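Local coordinates for protein N-alpha-acetyltransferase 35, NatC auxiliary subunit (Saccharomyces cerevisiae, PDB 6YGA) that serves as the auxiliary subunit of the NatC N-terminal acetyltransferase, which acetylates the N-terminal methionine of the L-A virus Gag protein, at residues N79-P84 / W137-I142; L86-A91 / I142-V147. All blocks are in the same frame, centred on the assembly; numbering follows the deposited sequence.

Contact 1: N79-P84 / W137-I142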
ATOM      1  N   ASN B  79     -11.464 -33.627  18.853  1.00 87.51           N
ATOM      2  CA  ASN B  79     -11.864 -34.300  20.084  1.00 89.85           C
ATOM      3  C   ASN B  79     -10.810 -35.268  20.606  1.00 91.85           C
ATOM      4  O   ASN B  79     -10.942 -35.748  21.737  1.00 95.23           O
ATOM      5  CB  ASN B  79     -13.187 -35.052  19.884  1.00 92.23           C
ATOM      6  CG  ASN B  79     -14.281 -34.171  19.311  1.00 90.66           C
ATOM      7  OD1 ASN B  79     -14.830 -33.311  20.001  1.00 90.35           O
ATOM      8  ND2 ASN B  79     -14.609 -34.388  18.041  1.00 90.14           N
ATOM      9  N   VAL B  80      -9.786 -35.577  19.822  1.00 91.07           N
ATOM     10  CA  VAL B  80      -8.712 -36.447  20.287  1.00 93.58           C
ATOM     11  C   VAL B  80      -7.709 -35.620  21.075  1.00 93.01           C
ATOM     12  O   VAL B  80      -7.316 -34.524  20.657  1.00 90.01           O
ATOM     13  CB  VAL B  80      -8.044 -37.163  19.098  1.00 94.79           C
ATOM     14  CG1 VAL B  80      -6.868 -38.009  19.562  1.00 97.48           C
ATOM     15  CG2 VAL B  80      -9.062 -38.019  18.360  1.00 96.99           C
ATOM     16  N   ALA B  81      -7.306 -36.135  22.235  1.00 96.14           N
ATOM     17  CA  ALA B  81      -6.305 -35.491  23.083  1.00 95.28           C
ATOM     18  C   ALA B  81      -4.951 -36.097  22.737  1.00 98.01           C
ATOM     19  O   ALA B  81      -4.593 -37.166  23.236  1.00100.98           O
ATOM     20  CB  ALA B  81      -6.639 -35.675  24.558  1.00 95.15           C
ATOM     21  N   TYR B  82      -4.198 -35.407  21.885  1.00 98.23           N
ATOM     22  CA  TYR B  82      -2.920 -35.915  21.407  1.00100.50           C
ATOM     23  C   TYR B  82      -1.849 -35.790  22.484  1.00105.18           C
ATOM     24  O   TYR B  82      -1.797 -34.801  23.221  1.00102.79           O
ATOM     25  CB  TYR B  82      -2.499 -35.173  20.139  1.00 95.72           C
ATOM     26  CG  TYR B  82      -3.454 -35.384  18.981  1.00 93.68           C
ATOM     27  CD1 TYR B  82      -4.561 -34.560  18.807  1.00 90.61           C
ATOM     28  CD2 TYR B  82      -3.257 -36.417  18.072  1.00 94.93           C
ATOM     29  CE1 TYR B  82      -5.441 -34.755  17.759  1.00 90.41           C
ATOM     30  CE2 TYR B  82      -4.131 -36.620  17.020  1.00 94.88           C
ATOM     31  CZ  TYR B  82      -5.221 -35.784  16.869  1.00 93.08           C
ATOM     32  OH  TYR B  82      -6.094 -35.980  15.824  1.00 93.50           O
ATOM     33  N   ASP B  83      -0.993 -36.807  22.570  1.00114.61           N
ATOM     34  CA  ASP B  83       0.052 -36.997  23.566  1.00118.78           C
ATOM     35  C   ASP B  83       1.407 -36.560  23.022  1.00114.56           C
ATOM     36  O   ASP B  83       1.701 -36.782  21.841  1.00113.60           O
ATOM     37  CB  ASP B  83       0.123 -38.466  23.983  1.00128.57           C
ATOM     38  CG  ASP B  83      -1.233 -39.028  24.363  1.00134.41           C
ATOM     39  OD1 ASP B  83      -1.779 -38.629  25.412  1.00134.19           O
ATOM     40  OD2 ASP B  83      -1.766 -39.857  23.593  1.00139.75           O
ATOM     41  N   PRO B  84       2.258 -35.919  23.846  1.00109.04           N
ATOM     42  CA  PRO B  84       1.972 -35.498  25.227  1.00106.07           C
ATOM     43  C   PRO B  84       1.116 -34.227  25.305  1.00100.54           C
ATOM     44  O   PRO B  84       1.393 -33.261  24.598  1.00 98.59           O
ATOM     45  CB  PRO B  84       3.366 -35.256  25.814  1.00106.72           C
ATOM     46  CG  PRO B  84       4.222 -34.927  24.639  1.00106.45           C
ATOM     47  CD  PRO B  84       3.681 -35.743  23.499  1.00108.01           C
ATOM     48  N   TRP B 137     -15.448 -28.604  21.285  1.00102.65           N
ATOM     49  CA  TRP B 137     -14.936 -29.966  21.249  1.00101.60           C
ATOM     50  C   TRP B 137     -14.778 -30.497  22.668  1.00103.18           C
ATOM     51  O   TRP B 137     -14.414 -29.752  23.584  1.00101.28           O
ATOM     52  CB  TRP B 137     -13.591 -30.028  20.509  1.00 96.12           C
ATOM     53  CG  TRP B 137     -12.521 -29.178  21.136  1.00 89.24           C
ATOM     54  CD1 TRP B 137     -11.674 -29.540  22.144  1.00 88.20           C
ATOM     55  CD2 TRP B 137     -12.187 -27.825  20.799  1.00 84.50           C
ATOM     56  NE1 TRP B 137     -10.835 -28.496  22.456  1.00 85.17           N
ATOM     57  CE2 TRP B 137     -11.129 -27.433  21.644  1.00 82.38           C
ATOM     58  CE3 TRP B 137     -12.677 -26.908  19.865  1.00 81.34           C
ATOM     59  CZ2 TRP B 137     -10.556 -26.166  21.583  1.00 78.29           C
ATOM     60  CZ3 TRP B 137     -12.107 -25.652  19.806  1.00 78.59           C
ATOM     61  CH2 TRP B 137     -11.058 -25.292  20.659  1.00 77.51           C
ATOM     62  N   CYS B 138     -15.055 -31.789  22.843  1.00107.58           N
ATOM     63  CA  CYS B 138     -14.938 -32.471  24.130  1.00110.82           C
ATOM     64  C   CYS B 138     -13.934 -33.606  23.981  1.00110.86           C
ATOM     65  O   CYS B 138     -14.241 -34.635  23.367  1.00112.65           O
ATOM     66  CB  CYS B 138     -16.292 -33.002  24.604  1.00118.77           C
ATOM     67  SG  CYS B 138     -17.500 -31.730  25.034  1.00124.74           S
ATOM     68  N   THR B 139     -12.738 -33.419  24.540  1.00109.84           N
ATOM     69  CA  THR B 139     -11.704 -34.445  24.517  1.00109.44           C
ATOM     70  C   THR B 139     -11.600 -35.219  25.822  1.00110.70           C
ATOM     71  O   THR B 139     -11.009 -36.303  25.833  1.00114.85           O
ATOM     72  CB  THR B 139     -10.335 -33.825  24.205  1.00105.25           C
ATOM     73  OG1 THR B 139      -9.772 -33.270  25.403  1.00104.29           O
ATOM     74  CG2 THR B 139     -10.475 -32.729  23.160  1.00100.69           C
ATOM     75  N   GLY B 140     -12.167 -34.700  26.908  1.00106.98           N
ATOM     76  CA  GLY B 140     -12.001 -35.298  28.215  1.00107.62           C
ATOM     77  C   GLY B 140     -10.705 -34.949  28.913  1.00107.53           C
ATOM     78  O   GLY B 140     -10.491 -35.403  30.044  1.00111.49           O
ATOM     79  N   ASN B 141      -9.834 -34.171  28.276  1.00103.58           N
ATOM     80  CA  ASN B 141      -8.580 -33.722  28.865  1.00103.88           C
ATOM     81  C   ASN B 141      -8.683 -32.231  29.159  1.00100.82           C
ATOM     82  O   ASN B 141      -9.228 -31.466  28.356  1.00 97.90           O
ATOM     83  CB  ASN B 141      -7.398 -34.011  27.928  1.00105.52           C
ATOM     84  CG  ASN B 141      -6.045 -33.818  28.604  1.00108.94           C
ATOM     85  OD1 ASN B 141      -5.877 -32.945  29.455  1.00110.47           O
ATOM     86  ND2 ASN B 141      -5.071 -34.633  28.215  1.00110.59           N
ATOM     87  N   ILE B 142      -8.154 -31.822  30.313  1.00101.18           N
ATOM     88  CA  ILE B 142      -8.401 -30.466  30.789  1.00 98.48           C
ATOM     89  C   ILE B 142      -7.587 -29.447  30.001  1.00 94.98           C
ATOM     90  O   ILE B 142      -7.974 -28.277  29.898  1.00 91.64           O
ATOM     91  CB  ILE B 142      -8.120 -30.377  32.300  1.00100.54           C
ATOM     92  CG1 ILE B 142      -8.897 -29.211  32.905  1.00 98.83           C
ATOM     93  CG2 ILE B 142      -6.625 -30.230  32.580  1.00100.89           C
ATOM     94  CD1 ILE B 142     -10.396 -29.331  32.731  1.00 98.82           C
TER

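Contact 2: L86-A91 / I142-V147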
ATOM      1  N   LEU B  86       0.395 -31.606  27.505  1.00 92.78           N
ATOM      2  CA  LEU B  86       0.913 -30.282  27.849  1.00 90.77           C
ATOM      3  C   LEU B  86       1.803 -29.736  26.741  1.00 88.10           C
ATOM      4  O   LEU B  86       1.654 -28.584  26.321  1.00 85.11           O
ATOM      5  CB  LEU B  86       1.677 -30.331  29.171  1.00 92.60           C
ATOM      6  CG  LEU B  86       2.425 -29.032  29.491  1.00 90.22           C
ATOM      7  CD1 LEU B  86       1.451 -27.916  29.857  1.00 87.07           C
ATOM      8  CD2 LEU B  86       3.471 -29.234  30.584  1.00 92.46           C
ATOM      9  N   ALA B  87       2.741 -30.553  26.255  1.00 90.15           N
ATOM     10  CA  ALA B  87       3.620 -30.106  25.181  1.00 89.57           C
ATOM     11  C   ALA B  87       2.839 -29.833  23.901  1.00 91.44           C
ATOM     12  O   ALA B  87       3.146 -28.884  23.170  1.00 92.35           O
ATOM     13  CB  ALA B  87       4.715 -31.143  24.932  1.00 91.41           C
ATOM     14  N   SER B  88       1.822 -30.651  23.612  1.00 90.80           N
ATOM     15  CA  SER B  88       1.045 -30.451  22.391  1.00 88.29           C
ATOM     16  C   SER B  88       0.162 -29.213  22.488  1.00 84.18           C
ATOM     17  O   SER B  88       0.094 -28.421  21.540  1.00 80.25           O
ATOM     18  CB  SER B  88       0.203 -31.690  22.086  1.00 89.47           C
ATOM     19  OG  SER B  88       1.006 -32.732  21.557  1.00 90.77           O
ATOM     20  N   VAL B  89      -0.524 -29.027  23.619  1.00 83.47           N
ATOM     21  CA  VAL B  89      -1.348 -27.834  23.800  1.00 78.86           C
ATOM     22  C   VAL B  89      -0.483 -26.581  23.763  1.00 76.85           C
ATOM     23  O   VAL B  89      -0.850 -25.573  23.148  1.00 74.43           O
ATOM     24  CB  VAL B  89      -2.159 -27.938  25.106  1.00 78.27           C
ATOM     25  CG1 VAL B  89      -2.614 -26.562  25.575  1.00 73.24           C
ATOM     26  CG2 VAL B  89      -3.361 -28.855  24.906  1.00 79.79           C
ATOM     27  N   ALA B  90       0.691 -26.629  24.399  1.00 77.92           N
ATOM     28  CA  ALA B  90       1.596 -25.486  24.352  1.00 75.62           C
ATOM     29  C   ALA B  90       2.091 -25.228  22.935  1.00 72.24           C
ATOM     30  O   ALA B  90       2.231 -24.073  22.521  1.00 69.92           O
ATOM     31  CB  ALA B  90       2.771 -25.705  25.305  1.00 78.62           C
ATOM     32  N   ALA B  91       2.359 -26.292  22.172  1.00 73.27           N
ATOM     33  CA  ALA B  91       2.805 -26.108  20.793  1.00 71.86           C
ATOM     34  C   ALA B  91       1.681 -25.576  19.913  1.00 70.89           C
ATOM     35  O   ALA B  91       1.924 -24.770  19.006  1.00 68.77           O
ATOM     36  CB  ALA B  91       3.349 -27.422  20.235  1.00 73.53           C
ATOM     37  N   ILE B 142      -8.154 -31.822  30.313  1.00101.18           N
ATOM     38  CA  ILE B 142      -8.401 -30.466  30.789  1.00 98.48           C
ATOM     39  C   ILE B 142      -7.587 -29.447  30.001  1.00 94.98           C
ATOM     40  O   ILE B 142      -7.974 -28.277  29.898  1.00 91.64           O
ATOM     41  CB  ILE B 142      -8.120 -30.377  32.300  1.00100.54           C
ATOM     42  CG1 ILE B 142      -8.897 -29.211  32.905  1.00 98.83           C
ATOM     43  CG2 ILE B 142      -6.625 -30.230  32.580  1.00100.89           C
ATOM     44  CD1 ILE B 142     -10.396 -29.331  32.731  1.00 98.82           C
ATOM     45  N   LEU B 143      -6.456 -29.865  29.433  1.00 94.78           N
ATOM     46  CA  LEU B 143      -5.622 -28.935  28.682  1.00 90.56           C
ATOM     47  C   LEU B 143      -6.256 -28.590  27.340  1.00 88.11           C
ATOM     48  O   LEU B 143      -6.201 -27.434  26.898  1.00 85.43           O
ATOM     49  CB  LEU B 143      -4.228 -29.535  28.500  1.00 91.39           C
ATOM     50  CG  LEU B 143      -3.503 -29.878  29.804  1.00 93.65           C
ATOM     51  CD1 LEU B 143      -2.230 -30.642  29.506  1.00 94.96           C
ATOM     52  CD2 LEU B 143      -3.202 -28.620  30.608  1.00 91.23           C
ATOM     53  N   TYR B 144      -6.882 -29.573  26.689  1.00 88.94           N
ATOM     54  CA  TYR B 144      -7.518 -29.331  25.399  1.00 87.16           C
ATOM     55  C   TYR B 144      -8.859 -28.622  25.548  1.00 84.89           C
ATOM     56  O   TYR B 144      -9.162 -27.702  24.782  1.00 81.32           O
ATOM     57  CB  TYR B 144      -7.711 -30.649  24.648  1.00 90.91           C
ATOM     58  CG  TYR B 144      -6.452 -31.195  24.013  1.00 93.52           C
ATOM     59  CD1 TYR B 144      -5.573 -31.984  24.739  1.00 97.27           C
ATOM     60  CD2 TYR B 144      -6.149 -30.926  22.682  1.00 92.01           C
ATOM     61  CE1 TYR B 144      -4.422 -32.486  24.164  1.00 98.91           C
ATOM     62  CE2 TYR B 144      -5.001 -31.425  22.097  1.00 93.66           C
ATOM     63  CZ  TYR B 144      -4.141 -32.204  22.843  1.00 97.26           C
ATOM     64  OH  TYR B 144      -2.996 -32.703  22.267  1.00 98.56           O
ATOM     65  N   ASP B 145      -9.671 -29.034  26.524  1.00 86.92           N
ATOM     66  CA  ASP B 145     -11.048 -28.555  26.596  1.00 87.08           C
ATOM     67  C   ASP B 145     -11.148 -27.186  27.262  1.00 85.27           C
ATOM     68  O   ASP B 145     -11.954 -26.349  26.840  1.00 84.75           O
ATOM     69  CB  ASP B 145     -11.922 -29.572  27.335  1.00 90.56           C
ATOM     70  CG  ASP B 145     -11.876 -30.954  26.703  1.00 92.00           C
ATOM     71  OD1 ASP B 145     -10.872 -31.265  26.031  1.00 90.66           O
ATOM     72  OD2 ASP B 145     -12.844 -31.727  26.874  1.00 94.19           O
ATOM     73  N   LYS B 146     -10.348 -26.937  28.297  1.00 84.88           N
ATOM     74  CA  LYS B 146     -10.438 -25.702  29.068  1.00 84.82           C
ATOM     75  C   LYS B 146      -9.316 -24.722  28.762  1.00 81.68           C
ATOM     76  O   LYS B 146      -9.582 -23.555  28.454  1.00 79.14           O
ATOM     77  CB  LYS B 146     -10.456 -26.020  30.572  1.00 91.54           C
ATOM     78  CG  LYS B 146     -11.597 -25.356  31.335  1.00 97.31           C
ATOM     79  CD  LYS B 146     -11.513 -23.834  31.245  1.00 98.86           C
ATOM     80  CE  LYS B 146     -12.783 -23.149  31.750  1.00100.65           C
ATOM     81  NZ  LYS B 146     -12.654 -21.659  31.728  1.00 98.12           N
ATOM     82  N   VAL B 147      -8.058 -25.158  28.844  1.00 80.79           N
ATOM     83  CA  VAL B 147      -6.941 -24.247  28.614  1.00 76.55           C
ATOM     84  C   VAL B 147      -6.872 -23.839  27.147  1.00 71.64           C
ATOM     85  O   VAL B 147      -6.842 -22.648  26.818  1.00 67.62           O
ATOM     86  CB  VAL B 147      -5.622 -24.885  29.087  1.00 75.49           C
ATOM     87  CG1 VAL B 147      -4.449 -23.955  28.805  1.00 73.17           C
ATOM     88  CG2 VAL B 147      -5.703 -25.214  30.567  1.00 75.89           C
TER

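Contact 1: N79-P84 / W137-I142
The carboxamide of Asn79 reaches the backbone of 137-142 at its tip, where two loops meet. CG is anti to the carbonyl carbon (chi1 -52°), and OD1 is thereby brought up to Cys138 N, 3.2 Å away. The N-H of Cys138 enters in the plane of the amide carbonyl, with 148° at the hydrogen, so the bond is moderately bent. OD1 also rests against Trp137 CB, and the amide and indole planes lie 65° apart. The indole leads away from 79-84 and gives its NE1 to Tyr144 O. A short flexible amide suits this place, since its oxygen can supply the acceptor that an irregular backbone needs.

Beside it, Thr139 faces the other loop with its branched carbon. Its CA-H makes a contact with Asn79 O, CA to O 3.2 Å, and CG2 lies 3.4 Å from the same oxygen. Thr139 OG1 sits between the backbone N and the carbonyl carbon, from where it accepts Asn141 N at 3.0 Å in an ST turn; it is also hydrogen-bonded to Asp145. Ala81 sets its methyl against Asn141, CB to CB 3.8 Å, and alanine is small enough to fit there. Asn141 is the N-cap of helix 142-167, its OD1 taking Leu143 N.

A single hydrogen bond thus joins the two loops near the surface, and the rest is a CA-H...O contact and small aliphatic contacts, while Thr139 OG1 and Asn141 OD1 are engaged at the approach to helix 142-167.

Contact 2: L86-A91 / I142-V147
Tyr144 leaves its helix with CG anti to the carbonyl carbon (chi1 -77°), which carries the ring across to helix 85-104. CB rests against Thr139 OG1 in the preceding loop. Beyond it, all six ring carbons lie under one methyl: Val89 CG2 stands over the face, 3.8 Å from the centroid of the Tyr144 ring and only 7° off the normal, a CH-pi contact centred on the face. CD1 is the ring atom nearest to it, and CG, CZ and the remaining carbons follow at almost equal distances. At the tip, Tyr144 OH reaches Ser88 CB at 3.4 Å, while its hydrogen-bond partner is Tyr82 O. Tyrosine suits the place by joining an apolar face to a polar end that can bond a loop carbonyl.

The same Val89 methyl, CG2, also meets Leu143 CB at 3.8 Å, so the beta-branched side chain fills the angle between consecutive residues of the other helix. About a turn before Val89, Leu86 meets the same Leu143, whose CD1 lies 3.4 Å from Leu86 N and packs on Leu86 CB.

The segment axes approach to 9.7 Å and run 35° from parallel, close enough for these aliphatic groups to mesh. Helix 215-231 adds to the buried layer, with Leu220 touching Val89 and Val147 and His216 touching Leu86, and helix 193-209 packs on Val147 through Leu207.

Contacts 1 and 2 have centres about 8 Å apart, and all four segments belong to the Mak10 region conserved in this protein family, well away from the centre of the chain. Along the chain one contact's segments interleave with the other's: 79-84 runs into 86-91 at the start of helix 85-104, and the loop segment 137-142 shares Ile142 with 142-147 at the start of helix 142-167. Contact 1 therefore joins the loops leading into the two helices, and contact 2 joins the first turns that follow. Two side-chain hydrogen bonds run between the contacts, making one continuous interface from surface loops to buried helix packing.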